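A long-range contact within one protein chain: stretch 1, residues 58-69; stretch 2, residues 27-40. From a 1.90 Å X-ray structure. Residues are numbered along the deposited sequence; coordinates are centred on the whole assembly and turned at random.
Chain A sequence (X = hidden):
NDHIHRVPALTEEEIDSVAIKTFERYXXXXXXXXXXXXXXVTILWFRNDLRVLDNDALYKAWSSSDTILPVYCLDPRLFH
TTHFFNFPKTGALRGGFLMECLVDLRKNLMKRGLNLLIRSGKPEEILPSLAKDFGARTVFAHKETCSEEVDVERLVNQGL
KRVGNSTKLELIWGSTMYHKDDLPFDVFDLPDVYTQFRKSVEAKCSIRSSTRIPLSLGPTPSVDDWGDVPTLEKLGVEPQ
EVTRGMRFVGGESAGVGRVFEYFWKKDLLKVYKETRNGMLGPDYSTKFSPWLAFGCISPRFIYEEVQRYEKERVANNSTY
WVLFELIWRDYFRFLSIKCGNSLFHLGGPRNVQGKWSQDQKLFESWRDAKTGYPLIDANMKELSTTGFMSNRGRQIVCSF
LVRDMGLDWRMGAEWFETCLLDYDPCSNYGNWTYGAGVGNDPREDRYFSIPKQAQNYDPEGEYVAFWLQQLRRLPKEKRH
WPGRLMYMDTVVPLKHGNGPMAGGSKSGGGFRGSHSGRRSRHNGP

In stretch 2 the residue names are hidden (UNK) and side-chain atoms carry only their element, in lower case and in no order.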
# COMPACT_ATOMS: atom_id res chain seq x y z
N LEU A 58 3.77 5.13 18.11
CA LEU A 58 5.07 5.55 18.60
C LEU A 58 4.89 6.67 19.64
O LEU A 58 5.52 6.66 20.69
CB LEU A 58 5.93 6.07 17.45
CG LEU A 58 7.25 6.76 17.82
CD1 LEU A 58 8.15 5.77 18.55
CD2 LEU A 58 7.94 7.26 16.55
N TYR A 59 4.03 7.63 19.33
CA TYR A 59 3.81 8.71 20.28
C TYR A 59 3.25 8.20 21.62
O TYR A 59 3.72 8.60 22.68
CB TYR A 59 2.85 9.77 19.72
CG TYR A 59 2.72 10.95 20.66
CD1 TYR A 59 3.63 12.00 20.60
CD2 TYR A 59 1.75 10.96 21.66
CE1 TYR A 59 3.58 13.04 21.53
CE2 TYR A 59 1.70 11.99 22.59
CZ TYR A 59 2.62 13.02 22.52
OH TYR A 59 2.60 14.02 23.46
N LYS A 60 2.24 7.34 21.56
CA LYS A 60 1.63 6.82 22.78
C LYS A 60 2.59 5.96 23.58
O LYS A 60 2.57 5.95 24.82
CB LYS A 60 0.36 6.04 22.44
CG LYS A 60 -0.40 5.48 23.64
CD LYS A 60 -0.72 6.54 24.69
CE LYS A 60 -1.77 6.05 25.70
NZ LYS A 60 -3.14 6.56 25.39
N ALA A 61 3.45 5.23 22.87
CA ALA A 61 4.44 4.37 23.51
C ALA A 61 5.44 5.25 24.28
O ALA A 61 5.77 4.98 25.44
CB ALA A 61 5.17 3.55 22.47
N TRP A 62 5.90 6.29 23.61
CA TRP A 62 6.86 7.22 24.20
C TRP A 62 6.31 7.97 25.40
O TRP A 62 6.97 8.08 26.43
CB TRP A 62 7.31 8.22 23.13
CG TRP A 62 8.15 9.35 23.66
CD1 TRP A 62 9.46 9.29 24.02
CD2 TRP A 62 7.72 10.69 23.87
NE1 TRP A 62 9.89 10.54 24.44
CE2 TRP A 62 8.84 11.41 24.36
CE3 TRP A 62 6.51 11.37 23.69
CZ2 TRP A 62 8.78 12.77 24.67
CZ3 TRP A 62 6.45 12.73 24.01
CH2 TRP A 62 7.58 13.41 24.49
N SER A 63 5.08 8.46 25.28
CA SER A 63 4.48 9.23 26.36
C SER A 63 3.99 8.41 27.55
O SER A 63 3.66 8.96 28.59
CB SER A 63 3.33 10.09 25.82
OG SER A 63 2.31 9.28 25.28
N SER A 64 3.96 7.09 27.40
CA SER A 64 3.50 6.25 28.50
C SER A 64 4.58 5.33 29.04
O SER A 64 4.28 4.33 29.70
CB SER A 64 2.30 5.42 28.03
OG SER A 64 2.68 4.49 27.05
N SER A 65 5.84 5.66 28.78
CA SER A 65 6.96 4.86 29.23
C SER A 65 8.19 5.73 29.49
O SER A 65 8.16 6.94 29.23
CB SER A 65 7.34 3.84 28.15
OG SER A 65 7.93 4.52 27.05
N ASP A 66 9.25 5.12 30.00
CA ASP A 66 10.50 5.85 30.20
C ASP A 66 11.55 5.21 29.31
O ASP A 66 12.64 5.75 29.12
CB ASP A 66 10.96 5.85 31.67
CG ASP A 66 11.10 4.45 32.25
OD1 ASP A 66 11.64 3.55 31.58
OD2 ASP A 66 10.67 4.27 33.41
N THR A 67 11.19 4.07 28.72
CA THR A 67 12.08 3.32 27.84
C THR A 67 11.28 2.58 26.76
O THR A 67 10.26 1.97 27.06
CB THR A 67 12.89 2.30 28.65
OG1 THR A 67 13.52 2.96 29.75
CG2 THR A 67 13.97 1.65 27.79
N ILE A 68 11.74 2.63 25.52
CA ILE A 68 11.02 1.96 24.43
C ILE A 68 11.84 0.93 23.70
O ILE A 68 13.01 1.15 23.42
CB ILE A 68 10.56 2.97 23.34
CG1 ILE A 68 9.71 4.07 23.95
CG2 ILE A 68 9.79 2.22 22.24
CD1 ILE A 68 9.47 5.24 22.99
N LEU A 69 11.23 -0.21 23.39
CA LEU A 69 11.91 -1.26 22.63
C LEU A 69 11.13 -1.47 21.33
O LEU A 69 10.13 -2.18 21.31
CB LEU A 69 11.95 -2.58 23.41
CG LEU A 69 12.50 -3.77 22.62
CD1 LEU A 69 13.86 -3.41 22.04
CD2 LEU A 69 12.61 -4.99 23.52
N UNK A 27 8.44 18.40 13.63
CA UNK A 27 8.95 18.03 14.95
C UNK A 27 8.15 18.63 16.11
O UNK A 27 7.63 19.74 16.01
c UNK A 27 10.41 18.45 15.07
N UNK A 28 8.05 17.88 17.21
CA UNK A 28 7.33 18.34 18.39
C UNK A 28 8.19 19.45 19.00
O UNK A 28 9.32 19.20 19.40
c UNK A 28 5.14 18.34 20.38
c UNK A 28 6.15 16.39 21.53
c UNK A 28 7.17 17.21 19.41
c UNK A 28 5.85 17.02 20.17
N UNK A 29 7.66 20.68 19.08
CA UNK A 29 8.36 21.84 19.63
C UNK A 29 9.04 21.57 20.97
O UNK A 29 10.20 21.94 21.18
c UNK A 29 6.26 21.02 18.78
c UNK A 29 7.26 22.89 19.76
c UNK A 29 6.32 22.53 18.65
N UNK A 30 8.31 20.94 21.88
CA UNK A 30 8.86 20.63 23.19
C UNK A 30 8.15 19.45 23.83
O UNK A 30 6.97 19.20 23.59
o UNK A 30 9.15 21.51 25.43
c UNK A 30 8.75 21.84 24.11
N UNK A 31 8.91 18.72 24.64
CA UNK A 31 8.39 17.57 25.36
C UNK A 31 8.11 18.03 26.79
O UNK A 31 7.83 17.20 27.66
c UNK A 31 9.43 16.44 25.43
o UNK A 31 10.32 16.46 24.34
N UNK A 32 8.21 19.33 27.03
CA UNK A 32 7.99 19.87 28.38
C UNK A 32 6.89 19.13 29.16
O UNK A 32 7.18 18.44 30.14
c UNK A 32 7.64 21.37 28.32
o UNK A 32 6.28 21.59 28.01
N UNK A 33 5.65 19.24 28.69
CA UNK A 33 4.49 18.65 29.35
C UNK A 33 4.39 17.12 29.48
O UNK A 33 3.42 16.61 30.04
o UNK A 33 2.54 18.11 27.98
c UNK A 33 3.20 19.16 28.68
N UNK A 34 5.35 16.37 28.96
CA UNK A 34 5.24 14.92 29.12
C UNK A 34 6.32 14.39 30.05
O UNK A 34 7.52 14.57 29.82
c UNK A 34 6.18 14.88 26.82
c UNK A 34 5.69 12.71 27.98
c UNK A 34 5.27 14.17 27.77
N UNK A 35 5.84 13.78 31.13
CA UNK A 35 6.69 13.19 32.17
C UNK A 35 6.80 11.70 31.91
O UNK A 35 5.79 10.99 31.85
n UNK A 35 3.07 13.50 30.87
c UNK A 35 4.68 12.78 33.73
c UNK A 35 2.64 13.09 32.24
c UNK A 35 6.06 13.42 33.55
c UNK A 35 3.53 13.70 33.33
N UNK A 36 8.03 11.21 31.78
CA UNK A 36 8.23 9.80 31.50
C UNK A 36 8.82 9.03 32.68
O UNK A 36 8.80 7.80 32.71
c UNK A 36 10.37 8.04 27.08
c UNK A 36 8.69 10.50 29.12
c UNK A 36 9.52 10.19 27.93
c UNK A 36 9.14 9.66 30.29
n UNK A 36 10.14 6.78 26.75
n UNK A 36 9.38 8.79 27.56
n UNK A 36 11.57 8.56 26.91
N UNK A 37 9.33 9.77 33.66
CA UNK A 37 9.95 9.18 34.85
C UNK A 37 9.11 8.11 35.55
O UNK A 37 7.96 8.35 35.92
n UNK A 37 13.49 13.40 36.58
c UNK A 37 12.72 12.23 36.06
c UNK A 37 10.33 10.29 35.84
c UNK A 37 12.21 11.31 37.17
c UNK A 37 11.60 10.02 36.62
N UNK A 38 9.70 6.93 35.70
CA UNK A 38 9.03 5.82 36.36
C UNK A 38 7.97 5.06 35.58
O UNK A 38 7.40 4.11 36.10
N UNK A 39 7.71 5.45 34.33
CA UNK A 39 6.68 4.77 33.56
C UNK A 39 7.05 3.39 33.02
O UNK A 39 6.21 2.68 32.45
n UNK A 39 3.16 9.63 31.59
c UNK A 39 3.83 8.76 32.59
c UNK A 39 5.36 6.85 33.00
c UNK A 39 6.17 5.69 32.44
c UNK A 39 4.68 7.68 31.94
N UNK A 40 8.30 2.99 33.20
CA UNK A 40 8.74 1.67 32.77
C UNK A 40 8.95 1.42 31.29
O UNK A 40 8.88 2.33 30.45
O HOH W 1 12.09 6.72 35.02
O HOH W 2 5.48 1.38 30.06
O HOH W 3 3.28 3.47 32.19

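Position 27 has one side-chain carbon and lies out of reach of stretch 1: Ala27. Position 28 carries four carbons, forked at the second, with CA-to-CB directed toward stretch 1: Leu28. Its CD1 lies 4.2 Å from Tyr59 CE1, at the edge of that ring, and 4.4 Å from Trp62 CZ3. At 29, three carbons close a ring onto the backbone nitrogen, which defines Pro29.

Positions 30 to 33 each have one carbon followed by one oxygen: Ser30, Ser31, Ser32 and Ser33. Of these four, Ser31 makes the contact, its CB 3.7 Å from Trp62 CH2 at the indole edge. It also opens a type I turn, closed by the bond from the backbone N of position 34 to Ser31 O at 2.9 Å. Position 34 has one carbon bearing two more, with CA-to-CB toward stretch 1: Val34. Its CG1 comes within 3.1 Å of Trp62 CH2, a tight approach in a poorly ordered residue, while CG2 sits over the indole face.

Position 35 shows four carbons in a row ending in nitrogen, with CA-to-CB pointing away: Lys35. Position 36 has three carbons, a nitrogen, then a carbon carrying two nitrogens, a guanidinium: Arg36. Its CD packs over the five-membered ring of Trp62, 3.9 Å from the centroid. NE donates to Trp62 O at 2.8 Å and, weakly, to Ser65 O at 2.8 Å; NH2 reaches Ser65 OG at 3.2 Å.

Position 37 again has four carbons and a terminal nitrogen, with CA-to-CB away: Lys37. Position 38 has no side-chain atoms and a phi of 77°, a value that favours glycine: Gly38. Position 39 repeats the four-carbon chain with terminal nitrogen, with CA-to-CB toward stretch 1: Lys39. Nearly fully extended, it brings NZ to 3.1 Å from Ser63 O, a hydrogen bond. Position 40 is bare, with phi 75°: Gly40. Its N donates to Asp66 OD2 at 2.7 Å, and its O accepts from Asp66 N at 2.9 Å.

The contact works by fitting an irregular segment to a helix end and the turn into a strand. Leu28 and Val34 supply apolar cover around Trp62. Arg36 lays its guanidinium between Trp62 CD1 on one face and Asp66 C on the other, so one side chain joins aromatic packing to carbonyl recognition. The type II turn from Arg36 to Lys39 leads into Gly40, whose paired bonds with Asp66 fix the backbone; one water bridges Lys39 O and Ser64 O.

Stretch 2, residues 27-40: ALPSSSSVKRKGKG
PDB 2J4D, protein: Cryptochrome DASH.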